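Long-range contacts in probable transcriptional regulator (Pseudomonas aeruginosa, PDB 2ESN), which probably regulates transcription as a LysR-type factor, with a helix-turn-helix domain for DNA and a periplasmic-binding-protein-like domain for sensing a small effector: residues R101-A106 with I151-G156; N121-S126 with A295-Q300; L155-E160 with P276-R281; G167-D172 with L282-Q287. All blocks are in the same frame, centred on the assembly; numbering follows the deposited sequence.

Contact 1 (R101-A106 with I151-G156); sequences RTFVFA and IDFALG
Strands 102-106 and 153-156 run parallel in the central sheet of the LysR effector-binding domain, which has a periplasmic-binding-protein fold. F153 N donates to V104 O. A106 N then donates to F153 O at 3.0 Å, and A106 O accepts from L155 N. The tight part is the buried face that carries F105 and F153. Both rings point the same way, each with CG anti to its carbonyl carbon. Their planes are 26° apart and slid, so they barely overlap. F153 CD1 sits over the rim of one face of F105. F105 CD1 meets F153 CB at 3.6 Å, while L155 CD2 comes to the edge of the F105 ring, 3.8 Å from F105 CD1. M297 and L282 cover this cluster. On the other face A106 CB meets A154 CB at 3.9 Å, also buried. The looser edge is V104 with I151, both partly exposed; their side chains cross at about a right angle, V104 CG1 4.0 Å from I151 CG1. Ahead of strand 153-156, V104 N reaches the D152 side chain instead, at OD2 2.9 Å away, on the lone pair anti to the other oxygen. D152 OD1 forms a salt bridge, tip to tip, with R101 NH2, 3.1 Å away, and also bonds H294 NE2. A carboxylate gripped by three partners, one a cation, is probably ionised, so charge also joins the strand starts.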
loop_
_atom_site.group_PDB
_atom_site.type_symbol
_atom_site.label_atom_id
_atom_site.label_comp_id
_atom_site.label_asym_id
_atom_site.label_seq_id
_atom_site.Cartn_x
_atom_site.Cartn_y
_atom_site.Cartn_z
ATOM N N ARG C 101 27.600 4.456 7.555
ATOM C CA ARG C 101 26.253 3.949 7.441
ATOM C C ARG C 101 25.264 4.425 8.508
ATOM O O ARG C 101 25.655 4.950 9.585
ATOM C CB ARG C 101 26.210 2.453 7.250
ATOM C CG ARG C 101 26.588 1.638 8.358
ATOM C CD ARG C 101 26.362 0.226 7.910
ATOM N NE ARG C 101 24.948 -0.100 8.068
ATOM C CZ ARG C 101 24.281 -0.969 7.328
ATOM N NH1 ARG C 101 24.900 -1.591 6.321
ATOM N NH2 ARG C 101 22.990 -1.163 7.585
ATOM N N THR C 102 23.992 4.302 8.145
ATOM C CA THR C 102 22.852 4.656 8.975
ATOM C C THR C 102 22.222 3.321 9.300
ATOM O O THR C 102 21.938 2.535 8.404
ATOM C CB THR C 102 21.902 5.578 8.215
ATOM O OG1 THR C 102 22.618 6.751 7.839
ATOM C CG2 THR C 102 20.671 6.041 9.036
ATOM N N PHE C 103 22.132 3.018 10.602
ATOM C CA PHE C 103 21.327 1.947 11.140
ATOM C C PHE C 103 19.902 2.427 11.427
ATOM O O PHE C 103 19.709 3.512 12.011
ATOM C CB PHE C 103 21.988 1.348 12.384
ATOM C CG PHE C 103 23.282 0.668 12.083
ATOM C CD1 PHE C 103 24.469 1.408 11.970
ATOM C CD2 PHE C 103 23.311 -0.695 11.876
ATOM C CE1 PHE C 103 25.672 0.817 11.635
ATOM C CE2 PHE C 103 24.480 -1.326 11.569
ATOM C CZ PHE C 103 25.692 -0.589 11.485
ATOM N N VAL C 104 18.920 1.640 10.982
ATOM C CA VAL C 104 17.490 2.022 11.101
ATOM C C VAL C 104 16.851 1.078 12.103
ATOM O O VAL C 104 16.946 -0.132 11.953
ATOM C CB VAL C 104 16.710 1.995 9.754
ATOM C CG1 VAL C 104 15.184 2.402 9.947
ATOM C CG2 VAL C 104 17.390 2.890 8.706
ATOM N N PHE C 105 16.315 1.648 13.185
ATOM C CA PHE C 105 15.693 0.852 14.223
ATOM C C PHE C 105 14.223 1.253 14.313
ATOM O O PHE C 105 13.894 2.412 14.133
ATOM C CB PHE C 105 16.315 1.129 15.628
ATOM C CG PHE C 105 17.701 0.582 15.842
ATOM C CD1 PHE C 105 17.897 -0.457 16.718
ATOM C CD2 PHE C 105 18.810 1.180 15.254
ATOM C CE1 PHE C 105 19.202 -0.964 16.986
ATOM C CE2 PHE C 105 20.142 0.723 15.556
ATOM C CZ PHE C 105 20.306 -0.375 16.402
ATOM N N ALA C 106 13.374 0.265 14.599
ATOM C CA ALA C 106 11.957 0.420 14.865
ATOM C C ALA C 106 11.954 0.466 16.335
ATOM O O ALA C 106 12.621 -0.332 16.990
ATOM C CB ALA C 106 11.193 -0.815 14.446
ATOM N N ILE C 151 14.409 -1.812 7.509
ATOM C CA ILE C 151 14.709 -1.634 8.916
ATOM C C ILE C 151 15.748 -2.720 9.240
ATOM O O ILE C 151 15.542 -3.905 8.940
ATOM C CB ILE C 151 13.418 -1.854 9.763
ATOM C CG1 ILE C 151 12.512 -0.627 9.733
ATOM C CG2 ILE C 151 13.704 -2.219 11.174
ATOM C CD1 ILE C 151 11.026 -0.939 10.149
ATOM N N ASP C 152 16.851 -2.302 9.845
ATOM C CA ASP C 152 17.913 -3.197 10.279
ATOM C C ASP C 152 17.465 -3.973 11.500
ATOM O O ASP C 152 17.665 -5.164 11.576
ATOM C CB ASP C 152 19.217 -2.385 10.555
ATOM C CG ASP C 152 19.758 -1.676 9.297
ATOM O OD1 ASP C 152 20.265 -2.351 8.409
ATOM O OD2 ASP C 152 19.672 -0.444 9.154
ATOM N N PHE C 153 16.837 -3.288 12.455
ATOM C CA PHE C 153 16.549 -3.871 13.754
ATOM C C PHE C 153 15.241 -3.341 14.358
ATOM O O PHE C 153 14.782 -2.283 14.004
ATOM C CB PHE C 153 17.651 -3.493 14.765
ATOM C CG PHE C 153 19.009 -4.026 14.451
ATOM C CD1 PHE C 153 19.964 -3.194 13.881
ATOM C CD2 PHE C 153 19.351 -5.322 14.774
ATOM C CE1 PHE C 153 21.262 -3.663 13.616
ATOM C CE2 PHE C 153 20.631 -5.834 14.460
ATOM C CZ PHE C 153 21.594 -5.009 13.917
ATOM N N ALA C 154 14.709 -4.056 15.338
ATOM C CA ALA C 154 13.538 -3.591 16.061
ATOM C C ALA C 154 13.820 -3.768 17.522
ATOM O O ALA C 154 14.603 -4.635 17.903
ATOM C CB ALA C 154 12.283 -4.351 15.626
ATOM N N LEU C 155 13.212 -2.922 18.350
ATOM C CA LEU C 155 13.439 -2.978 19.800
ATOM C C LEU C 155 12.116 -3.231 20.514
ATOM O O LEU C 155 11.077 -2.763 20.060
ATOM C CB LEU C 155 13.992 -1.620 20.301
ATOM C CG LEU C 155 15.251 -1.050 19.635
ATOM C CD1 LEU C 155 15.656 0.323 20.239
ATOM C CD2 LEU C 155 16.419 -2.047 19.817
ATOM N N GLY C 156 12.162 -3.950 21.637
ATOM C CA GLY C 156 10.967 -4.155 22.476
ATOM C C GLY C 156 11.253 -5.254 23.482
ATOM O O GLY C 156 12.395 -5.609 23.691
#

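Contact 2 (N121-S126 with A295-Q300); sequences NRLQHS and AWMIGQ
This is a helix-helix contact of the alpha/beta effector-binding domain, between the end of helix 109-126 and helix 293-303. The short axes pass 13.0 Å apart at 133°, so long side chains bridge them. L123 and W296 reach toward each other, tip to tip. L123 CD2 touches W296 CH2 at 3.6 Å. L123 CD1 also meets M297 CE obliquely, at 4.1 Å. The indole is held from its own helix too, for Q300 CG sits over the centre of one ring face. W296 and M297 further pack on F103. R122 and Q300 cross obliquely beside this apolar patch. R122 CG is anti to the backbone N (chi1 177°), and the chain bends at chi3. This puts NH1 2.8 Å from Q300 OE1. The two flat groups stand 82° apart. OE1 lies in the guanidinium plane, while NH1 stands above the amide carbonyl plane, not on a lone pair. NH1 also makes a weak bond to Q300 O. Q124, turned away from this contact, bonds D247 of a second subunit. On the S126 side, one water donates to Q300 OE1 at 2.8 Å and also bonds S126 OG.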
loop_
_atom_site.group_PDB
_atom_site.type_symbol
_atom_site.label_atom_id
_atom_site.label_comp_id
_atom_site.label_asym_id
_atom_site.label_seq_id
_atom_site.Cartn_x
_atom_site.Cartn_y
_atom_site.Cartn_z
ATOM N N ASN C 121 26.748 7.446 23.504
ATOM C CA ASN C 121 27.842 7.888 24.333
ATOM C C ASN C 121 29.150 7.208 23.866
ATOM O O ASN C 121 30.186 7.848 23.864
ATOM C CB ASN C 121 27.590 7.509 25.812
ATOM C CG ASN C 121 28.737 7.973 26.684
ATOM O OD1 ASN C 121 28.960 9.196 26.858
ATOM N ND2 ASN C 121 29.583 7.067 26.998
ATOM N N ARG C 122 29.081 5.901 23.578
ATOM C CA ARG C 122 30.192 5.147 23.075
ATOM C C ARG C 122 30.434 5.463 21.568
ATOM O O ARG C 122 31.536 5.861 21.163
ATOM C CB ARG C 122 29.925 3.639 23.268
ATOM C CG ARG C 122 31.041 2.761 22.685
ATOM C CD ARG C 122 30.583 1.301 22.511
ATOM N NE ARG C 122 30.311 0.678 23.809
ATOM C CZ ARG C 122 29.895 -0.580 23.946
ATOM N NH1 ARG C 122 29.673 -1.324 22.857
ATOM N NH2 ARG C 122 29.670 -1.077 25.161
ATOM N N LEU C 123 29.407 5.253 20.735
ATOM C CA LEU C 123 29.560 5.357 19.257
ATOM C C LEU C 123 30.031 6.678 18.725
ATOM O O LEU C 123 30.771 6.732 17.685
ATOM C CB LEU C 123 28.306 4.856 18.512
ATOM C CG LEU C 123 27.908 3.377 18.743
ATOM C CD1 LEU C 123 26.854 2.914 17.681
ATOM C CD2 LEU C 123 29.075 2.399 18.746
ATOM N N GLN C 124 29.663 7.771 19.394
ATOM C CA GLN C 124 30.222 9.076 19.017
ATOM C C GLN C 124 31.789 9.075 18.967
ATOM O O GLN C 124 32.374 9.838 18.240
ATOM C CB GLN C 124 29.728 10.230 19.932
ATOM C CG GLN C 124 30.330 10.137 21.310
ATOM C CD GLN C 124 29.816 11.135 22.292
ATOM O OE1 GLN C 124 29.399 12.234 21.961
ATOM N NE2 GLN C 124 29.779 10.704 23.548
ATOM N N HIS C 125 32.427 8.214 19.741
ATOM C CA HIS C 125 33.893 8.130 19.810
ATOM C C HIS C 125 34.356 7.002 18.932
ATOM O O HIS C 125 35.251 7.187 18.152
ATOM C CB HIS C 125 34.390 7.871 21.273
ATOM C CG HIS C 125 34.083 8.998 22.225
ATOM N ND1 HIS C 125 34.570 10.274 22.039
ATOM C CD2 HIS C 125 33.243 9.066 23.288
ATOM C CE1 HIS C 125 34.103 11.069 22.998
ATOM N NE2 HIS C 125 33.296 10.354 23.765
ATOM N N SER C 126 33.781 5.814 19.121
ATOM C CA SER C 126 34.286 4.617 18.465
ATOM C C SER C 126 33.892 4.456 16.965
ATOM O O SER C 126 34.520 3.673 16.245
ATOM C CB SER C 126 33.860 3.365 19.236
ATOM O OG SER C 126 32.468 3.102 19.080
ATOM N N ALA C 295 26.195 -7.781 12.341
ATOM C CA ALA C 295 26.948 -8.549 13.344
ATOM C C ALA C 295 27.671 -7.598 14.330
ATOM O O ALA C 295 27.690 -7.836 15.505
ATOM C CB ALA C 295 27.986 -9.520 12.637
ATOM N N TRP C 296 28.252 -6.511 13.831
ATOM C CA TRP C 296 28.921 -5.548 14.733
ATOM C C TRP C 296 27.910 -4.914 15.730
ATOM O O TRP C 296 28.140 -4.890 16.978
ATOM C CB TRP C 296 29.616 -4.514 13.896
ATOM C CG TRP C 296 30.198 -3.368 14.667
ATOM C CD1 TRP C 296 31.394 -3.343 15.307
ATOM C CD2 TRP C 296 29.618 -2.064 14.837
ATOM N NE1 TRP C 296 31.596 -2.110 15.863
ATOM C CE2 TRP C 296 30.506 -1.318 15.630
ATOM C CE3 TRP C 296 28.400 -1.477 14.436
ATOM C CZ2 TRP C 296 30.265 0.007 15.995
ATOM C CZ3 TRP C 296 28.146 -0.121 14.812
ATOM C CH2 TRP C 296 29.087 0.590 15.590
ATOM N N MET C 297 26.782 -4.436 15.183
ATOM C CA MET C 297 25.805 -3.742 15.997
ATOM C C MET C 297 25.247 -4.702 17.019
ATOM O O MET C 297 25.034 -4.340 18.199
ATOM C CB MET C 297 24.715 -3.084 15.160
ATOM C CG MET C 297 23.673 -2.309 16.049
ATOM S SD MET C 297 24.330 -0.942 17.012
ATOM C CE MET C 297 24.464 0.176 15.788
ATOM N N ILE C 298 25.025 -5.955 16.609
ATOM C CA ILE C 298 24.606 -6.965 17.573
ATOM C C ILE C 298 25.631 -7.094 18.718
ATOM O O ILE C 298 25.273 -7.079 19.885
ATOM C CB ILE C 298 24.374 -8.322 16.926
ATOM C CG1 ILE C 298 23.065 -8.331 16.137
ATOM C CG2 ILE C 298 24.235 -9.381 17.988
ATOM C CD1 ILE C 298 22.986 -9.487 15.121
ATOM N N GLY C 299 26.917 -7.206 18.386
ATOM C CA GLY C 299 27.950 -7.246 19.432
ATOM C C GLY C 299 28.079 -5.963 20.267
ATOM O O GLY C 299 28.460 -6.021 21.443
ATOM N N GLN C 300 27.778 -4.806 19.659
ATOM C CA GLN C 300 27.821 -3.544 20.388
ATOM C C GLN C 300 26.911 -3.567 21.611
ATOM O O GLN C 300 27.371 -3.246 22.712
ATOM C CB GLN C 300 27.523 -2.325 19.497
ATOM C CG GLN C 300 28.673 -1.929 18.626
ATOM C CD GLN C 300 29.987 -1.687 19.411
ATOM O OE1 GLN C 300 30.107 -0.702 20.138
ATOM N NE2 GLN C 300 30.976 -2.587 19.244
HETATM O O HOH W 1 30.320 -3.896 24.003
HETATM O O HOH W 2 32.366 0.680 19.333
#

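Contact 3 (L155-E160 with P276-R281); sequences LGYDEE and PPYVLR
Two backbone bonds join G156 and R281, an antiparallel hydrogen-bonded pair. R281 N donates to G156 O at 2.6 Å, almost straight along the C=O axis. G156 N returns a longer bond to R281 O, 3.3 Å away. Beyond Y157, two waters bridge D158 and V279. One water accepts from D158 N and donates to V279 O. A second accepts from V279 N at 2.9 Å and donates to D158 O. On one side of the strands, the Y157 and Y278 side chains cross at about a right angle. Y278 CB stands over the centre of the Y157 face, 3.7 Å from the centroid, in a CH-pi contact. L280 CD2 comes to the edge of the same ring, 3.8 Å from Y157 CD1. On the other side D158 and R281 form a salt bridge. D158 OD2 is modelled over one face of the guanidinium, 2.4 Å from R281 NH1; that is very short, and the place of OD2 is less sure. Second partners position these groups. D172 pairs with R281 NE, and Y283 OH holds D158 OD1. Y157 OH bonds Y178 OH, and Y278 OH bonds D176 and Y110. L280 packs on Y110 and A114 of helix 109-126, and Y157 on V215 of helix 215-221. Strand 278-285 lies between strands 153-157 and 168-183, where the sheet runs out toward the second subdomain, a position consistent with the hinge of a periplasmic-binding-protein-like fold.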
loop_
_atom_site.group_PDB
_atom_site.type_symbol
_atom_site.label_atom_id
_atom_site.label_comp_id
_atom_site.label_asym_id
_atom_site.label_seq_id
_atom_site.Cartn_x
_atom_site.Cartn_y
_atom_site.Cartn_z
ATOM N N LEU C 155 13.212 -2.922 18.350
ATOM C CA LEU C 155 13.439 -2.978 19.800
ATOM C C LEU C 155 12.116 -3.231 20.514
ATOM O O LEU C 155 11.077 -2.763 20.060
ATOM C CB LEU C 155 13.992 -1.620 20.301
ATOM C CG LEU C 155 15.251 -1.050 19.635
ATOM C CD1 LEU C 155 15.656 0.323 20.239
ATOM C CD2 LEU C 155 16.419 -2.047 19.817
ATOM N N GLY C 156 12.162 -3.950 21.637
ATOM C CA GLY C 156 10.967 -4.155 22.476
ATOM C C GLY C 156 11.253 -5.254 23.482
ATOM O O GLY C 156 12.395 -5.609 23.691
ATOM N N TYR C 157 10.221 -5.803 24.099
ATOM C CA TYR C 157 10.347 -6.979 24.952
ATOM C C TYR C 157 9.285 -8.053 24.600
ATOM O O TYR C 157 8.281 -7.747 23.926
ATOM C CB TYR C 157 10.405 -6.597 26.452
ATOM C CG TYR C 157 9.133 -6.064 27.166
ATOM C CD1 TYR C 157 8.949 -4.673 27.382
ATOM C CD2 TYR C 157 8.182 -6.967 27.716
ATOM C CE1 TYR C 157 7.824 -4.169 28.090
ATOM C CE2 TYR C 157 7.051 -6.491 28.450
ATOM C CZ TYR C 157 6.865 -5.088 28.619
ATOM O OH TYR C 157 5.735 -4.632 29.304
ATOM N N ASP C 158 9.529 -9.306 25.002
ATOM C CA ASP C 158 8.565 -10.397 24.699
ATOM C C ASP C 158 7.587 -10.431 25.820
ATOM O O ASP C 158 7.982 -10.489 26.978
ATOM C CB ASP C 158 9.192 -11.818 24.593
ATOM C CG ASP C 158 10.317 -11.932 23.531
ATOM O OD1 ASP C 158 10.224 -11.340 22.421
ATOM O OD2 ASP C 158 11.291 -12.656 23.840
ATOM N N GLU C 159 6.314 -10.394 25.473
ATOM C CA GLU C 159 5.256 -10.661 26.438
ATOM C C GLU C 159 5.068 -12.178 26.647
ATOM O O GLU C 159 4.471 -12.879 25.833
ATOM C CB GLU C 159 3.955 -9.956 26.042
ATOM C CG GLU C 159 2.913 -9.876 27.149
ATOM C CD GLU C 159 1.631 -9.141 26.698
ATOM O OE1 GLU C 159 1.707 -8.293 25.765
ATOM O OE2 GLU C 159 0.556 -9.408 27.292
ATOM N N GLU C 160 5.691 -12.659 27.714
ATOM C CA GLU C 160 5.342 -13.899 28.421
ATOM C C GLU C 160 5.156 -15.232 27.666
ATOM O O GLU C 160 4.034 -15.547 27.265
ATOM C CB GLU C 160 4.082 -13.639 29.256
ATOM C CG GLU C 160 2.785 -13.652 28.419
ATOM C CD GLU C 160 1.546 -13.753 29.262
ATOM O OE1 GLU C 160 1.570 -13.160 30.363
ATOM O OE2 GLU C 160 0.559 -14.418 28.829
ATOM N N PRO C 276 5.966 -10.056 36.004
ATOM C CA PRO C 276 7.313 -10.468 35.543
ATOM C C PRO C 276 8.255 -9.296 35.173
ATOM O O PRO C 276 7.790 -8.291 34.622
ATOM C CB PRO C 276 7.038 -11.313 34.286
ATOM C CG PRO C 276 5.520 -11.496 34.166
ATOM C CD PRO C 276 4.863 -10.786 35.328
ATOM N N PRO C 277 9.565 -9.450 35.459
ATOM C CA PRO C 277 10.599 -8.558 35.018
ATOM C C PRO C 277 10.451 -8.575 33.530
ATOM O O PRO C 277 9.927 -9.541 32.976
ATOM C CB PRO C 277 11.907 -9.278 35.410
ATOM C CG PRO C 277 11.497 -10.128 36.631
ATOM C CD PRO C 277 10.109 -10.601 36.219
ATOM N N TYR C 278 10.827 -7.487 32.884
ATOM C CA TYR C 278 10.880 -7.483 31.435
ATOM C C TYR C 278 12.332 -7.526 31.005
ATOM O O TYR C 278 13.274 -7.170 31.767
ATOM C CB TYR C 278 10.125 -6.279 30.849
ATOM C CG TYR C 278 10.762 -4.940 31.142
ATOM C CD1 TYR C 278 10.426 -4.213 32.296
ATOM C CD2 TYR C 278 11.704 -4.388 30.260
ATOM C CE1 TYR C 278 11.013 -2.945 32.551
ATOM C CE2 TYR C 278 12.295 -3.138 30.500
ATOM C CZ TYR C 278 11.968 -2.417 31.660
ATOM O OH TYR C 278 12.578 -1.187 31.894
ATOM N N VAL C 279 12.531 -8.000 29.791
ATOM C CA VAL C 279 13.849 -8.031 29.215
ATOM C C VAL C 279 13.701 -7.382 27.865
ATOM O O VAL C 279 12.895 -7.875 27.050
ATOM C CB VAL C 279 14.394 -9.498 29.096
ATOM C CG1 VAL C 279 15.765 -9.509 28.451
ATOM C CG2 VAL C 279 14.489 -10.111 30.483
ATOM N N LEU C 280 14.407 -6.260 27.655
ATOM C CA LEU C 280 14.327 -5.528 26.370
ATOM C C LEU C 280 15.233 -6.246 25.375
ATOM O O LEU C 280 16.271 -6.758 25.753
ATOM C CB LEU C 280 14.780 -4.063 26.495
ATOM C CG LEU C 280 13.924 -3.099 27.333
ATOM C CD1 LEU C 280 14.447 -1.685 27.136
ATOM C CD2 LEU C 280 12.447 -3.149 26.925
ATOM N N ARG C 281 14.839 -6.294 24.122
ATOM C CA ARG C 281 15.620 -7.049 23.174
ATOM C C ARG C 281 15.759 -6.404 21.838
ATOM O O ARG C 281 15.080 -5.446 21.480
ATOM C CB ARG C 281 15.153 -8.520 23.052
ATOM C CG ARG C 281 13.698 -8.708 23.144
ATOM C CD ARG C 281 13.385 -9.973 23.906
ATOM N NE ARG C 281 13.989 -11.126 23.280
ATOM C CZ ARG C 281 13.998 -12.347 23.800
ATOM N NH1 ARG C 281 13.421 -12.566 24.992
ATOM N NH2 ARG C 281 14.569 -13.345 23.123
HETATM O O HOH W 3 10.367 -9.797 29.005
HETATM O O HOH W 4 11.540 -10.109 26.687
#

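Contact 4 (G167-D172 with L282-Q287); sequences GIQAHD and LYSHVQ
Strands 168-172 and 282-285 run antiparallel, their short axes 4.6 Å apart, with Q169-S284 and H171-L282 as hydrogen-bonded pairs and I168-H285 and A170-Y283 as non-hydrogen-bonded pairs. Both belong to the mixed sheet of the LysR effector-binding domain. Q169 N donates to S284 O at 2.7 Å, and S284 N returns a nearly straight bond to Q169 O (172° at the hydrogen). H171 and L282 exchange a matching pair of bonds. V286 N to G167 O, also 2.7 Å, carries the bonding one step past the strand ends. G167 has a positive phi of 86°, backbone angles that call for glycine, and its carbonyl O rests over one face of the H285 imidazole. On the face with I168, A170, Y283 and H285, contacts are apolar and light. A170 CB meets Y283 CD2 at 3.7 Å. I168 CG2 touches the same Y283 atom. I168 CD1 lies 4.1 Å from H285 CD2, the two side chains crossing at about a right angle. Helix 143-148 packs on I168 and H285, while Y283 OH reaches out to D158 and K140. The face with Q169, H171, L282 and S284 is more polar. Q169 leaves its backbone in the crowded position (chi1 61°) and then extends. Its NE2 donates to S284 OG at 3.2 Å, nearly in the amide plane. One water bonds H171 ND1 at 2.9 Å and S284 OG, and donates to L282 O. Helix 293-303 covers L282 through I298 and L301. The buried S284 hydroxyl is therefore satisfied by an amide and a water, so a polar network can lie beside apolar L282.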
loop_
_atom_site.group_PDB
_atom_site.type_symbol
_atom_site.label_atom_id
_atom_site.label_comp_id
_atom_site.label_asym_id
_atom_site.label_seq_id
_atom_site.Cartn_x
_atom_site.Cartn_y
_atom_site.Cartn_z
ATOM N N GLY C 167 12.274 -16.705 10.913
ATOM C CA GLY C 167 13.241 -15.769 10.372
ATOM C C GLY C 167 13.651 -14.640 11.320
ATOM O O GLY C 167 14.607 -13.917 11.025
ATOM N N ILE C 168 12.955 -14.486 12.447
ATOM C CA ILE C 168 13.358 -13.501 13.464
ATOM C C ILE C 168 14.232 -14.108 14.551
ATOM O O ILE C 168 13.869 -15.104 15.175
ATOM C CB ILE C 168 12.149 -12.805 14.129
ATOM C CG1 ILE C 168 11.293 -12.069 13.089
ATOM C CG2 ILE C 168 12.601 -11.856 15.255
ATOM C CD1 ILE C 168 12.054 -11.555 11.876
ATOM N N GLN C 169 15.392 -13.497 14.765
ATOM C CA GLN C 169 16.213 -13.755 15.958
ATOM C C GLN C 169 16.218 -12.497 16.892
ATOM O O GLN C 169 16.039 -11.361 16.424
ATOM C CB GLN C 169 17.657 -14.114 15.540
ATOM C CG GLN C 169 18.365 -12.992 14.754
ATOM C CD GLN C 169 19.711 -13.390 14.131
ATOM O OE1 GLN C 169 20.166 -14.540 14.281
ATOM N NE2 GLN C 169 20.339 -12.439 13.399
ATOM N N ALA C 170 16.474 -12.724 18.179
ATOM C CA ALA C 170 16.417 -11.707 19.221
ATOM C C ALA C 170 17.653 -11.821 20.133
ATOM O O ALA C 170 18.177 -12.924 20.359
ATOM C CB ALA C 170 15.169 -11.884 20.034
ATOM N N HIS C 171 18.130 -10.678 20.627
ATOM C CA HIS C 171 19.214 -10.670 21.587
ATOM C C HIS C 171 18.862 -9.749 22.728
ATOM O O HIS C 171 18.515 -8.567 22.512
ATOM C CB HIS C 171 20.534 -10.247 20.918
ATOM C CG HIS C 171 21.115 -11.301 20.021
ATOM N ND1 HIS C 171 20.839 -11.365 18.665
ATOM C CD2 HIS C 171 21.956 -12.335 20.288
ATOM C CE1 HIS C 171 21.494 -12.387 18.137
ATOM N NE2 HIS C 171 22.180 -12.989 19.099
ATOM N N ASP C 172 18.988 -10.260 23.945
ATOM C CA ASP C 172 18.638 -9.479 25.132
ATOM C C ASP C 172 19.651 -8.406 25.444
ATOM O O ASP C 172 20.873 -8.653 25.351
ATOM C CB ASP C 172 18.444 -10.415 26.303
ATOM C CG ASP C 172 17.359 -11.423 26.032
ATOM O OD1 ASP C 172 16.430 -11.135 25.234
ATOM O OD2 ASP C 172 17.450 -12.516 26.606
ATOM N N LEU C 282 16.743 -6.921 21.130
ATOM C CA LEU C 282 17.089 -6.406 19.835
ATOM C C LEU C 282 16.667 -7.517 18.889
ATOM O O LEU C 282 17.183 -8.621 18.966
ATOM C CB LEU C 282 18.601 -6.162 19.812
ATOM C CG LEU C 282 19.168 -5.733 18.472
ATOM C CD1 LEU C 282 18.675 -4.305 18.176
ATOM C CD2 LEU C 282 20.738 -5.875 18.413
ATOM N N TYR C 283 15.714 -7.221 18.020
ATOM C CA TYR C 283 15.268 -8.165 17.021
ATOM C C TYR C 283 15.832 -7.877 15.622
ATOM O O TYR C 283 15.941 -6.715 15.203
ATOM C CB TYR C 283 13.763 -8.160 16.907
ATOM C CG TYR C 283 13.008 -8.329 18.192
ATOM C CD1 TYR C 283 12.585 -7.202 18.917
ATOM C CD2 TYR C 283 12.627 -9.602 18.650
ATOM C CE1 TYR C 283 11.862 -7.316 20.066
ATOM C CE2 TYR C 283 11.886 -9.732 19.832
ATOM C CZ TYR C 283 11.504 -8.574 20.533
ATOM O OH TYR C 283 10.773 -8.655 21.712
ATOM N N SER C 284 16.180 -8.966 14.926
ATOM C CA SER C 284 16.558 -8.921 13.535
ATOM C C SER C 284 16.134 -10.196 12.797
ATOM O O SER C 284 15.867 -11.248 13.412
ATOM C CB SER C 284 18.061 -8.736 13.368
ATOM O OG SER C 284 18.702 -9.768 14.062
ATOM N N HIS C 285 16.055 -10.033 11.482
ATOM C CA HIS C 285 15.896 -11.105 10.509
ATOM C C HIS C 285 17.209 -11.872 10.255
ATOM O O HIS C 285 18.250 -11.259 10.004
ATOM C CB HIS C 285 15.407 -10.494 9.206
ATOM C CG HIS C 285 14.719 -11.468 8.305
ATOM N ND1 HIS C 285 15.403 -12.421 7.575
ATOM C CD2 HIS C 285 13.406 -11.645 8.026
ATOM C CE1 HIS C 285 14.539 -13.142 6.888
ATOM N NE2 HIS C 285 13.322 -12.693 7.144
ATOM N N VAL C 286 17.128 -13.207 10.299
ATOM C CA VAL C 286 18.232 -14.139 9.948
ATOM C C VAL C 286 18.963 -13.781 8.630
ATOM O O VAL C 286 20.177 -13.952 8.554
ATOM C CB VAL C 286 17.774 -15.644 9.985
ATOM C CG1 VAL C 286 18.941 -16.577 9.763
ATOM C CG2 VAL C 286 17.128 -15.982 11.336
ATOM N N GLN C 287 18.234 -13.305 7.609
ATOM C CA GLN C 287 18.827 -12.330 6.642
ATOM C C GLN C 287 17.951 -11.119 6.256
ATOM O O GLN C 287 18.409 -9.953 6.293
ATOM C CB GLN C 287 19.416 -12.975 5.379
ATOM C CG GLN C 287 20.666 -12.177 4.809
ATOM C CD GLN C 287 21.051 -12.508 3.329
ATOM O OE1 GLN C 287 20.320 -13.216 2.622
ATOM N NE2 GLN C 287 22.213 -11.983 2.874
HETATM O O HOH W 5 19.426 -9.445 17.018
#

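From the N terminus, the DNA-binding part comes first and all four contacts follow in the effector-binding domain. Contact 1 opens at 101, and contact 2 opens at 121 before contact 1 closes at 156, so the two cross. Contact 3 starts on strand 153-157, where contact 1 ends. Contact 4 opens at 167. Contact 3 closes at 281 and contact 4 at 287, so these two cross on strand 278-285. Contact 2 closes last, at 300, and its span encloses both. Contacts 1, 3 and 4 join four successive neighbours of one sheet: 102-107, 153-157, 278-285 and 168-183. Contact 2 links two helices, of which 293-303 rests on the sheet through M297, against F105 and F153.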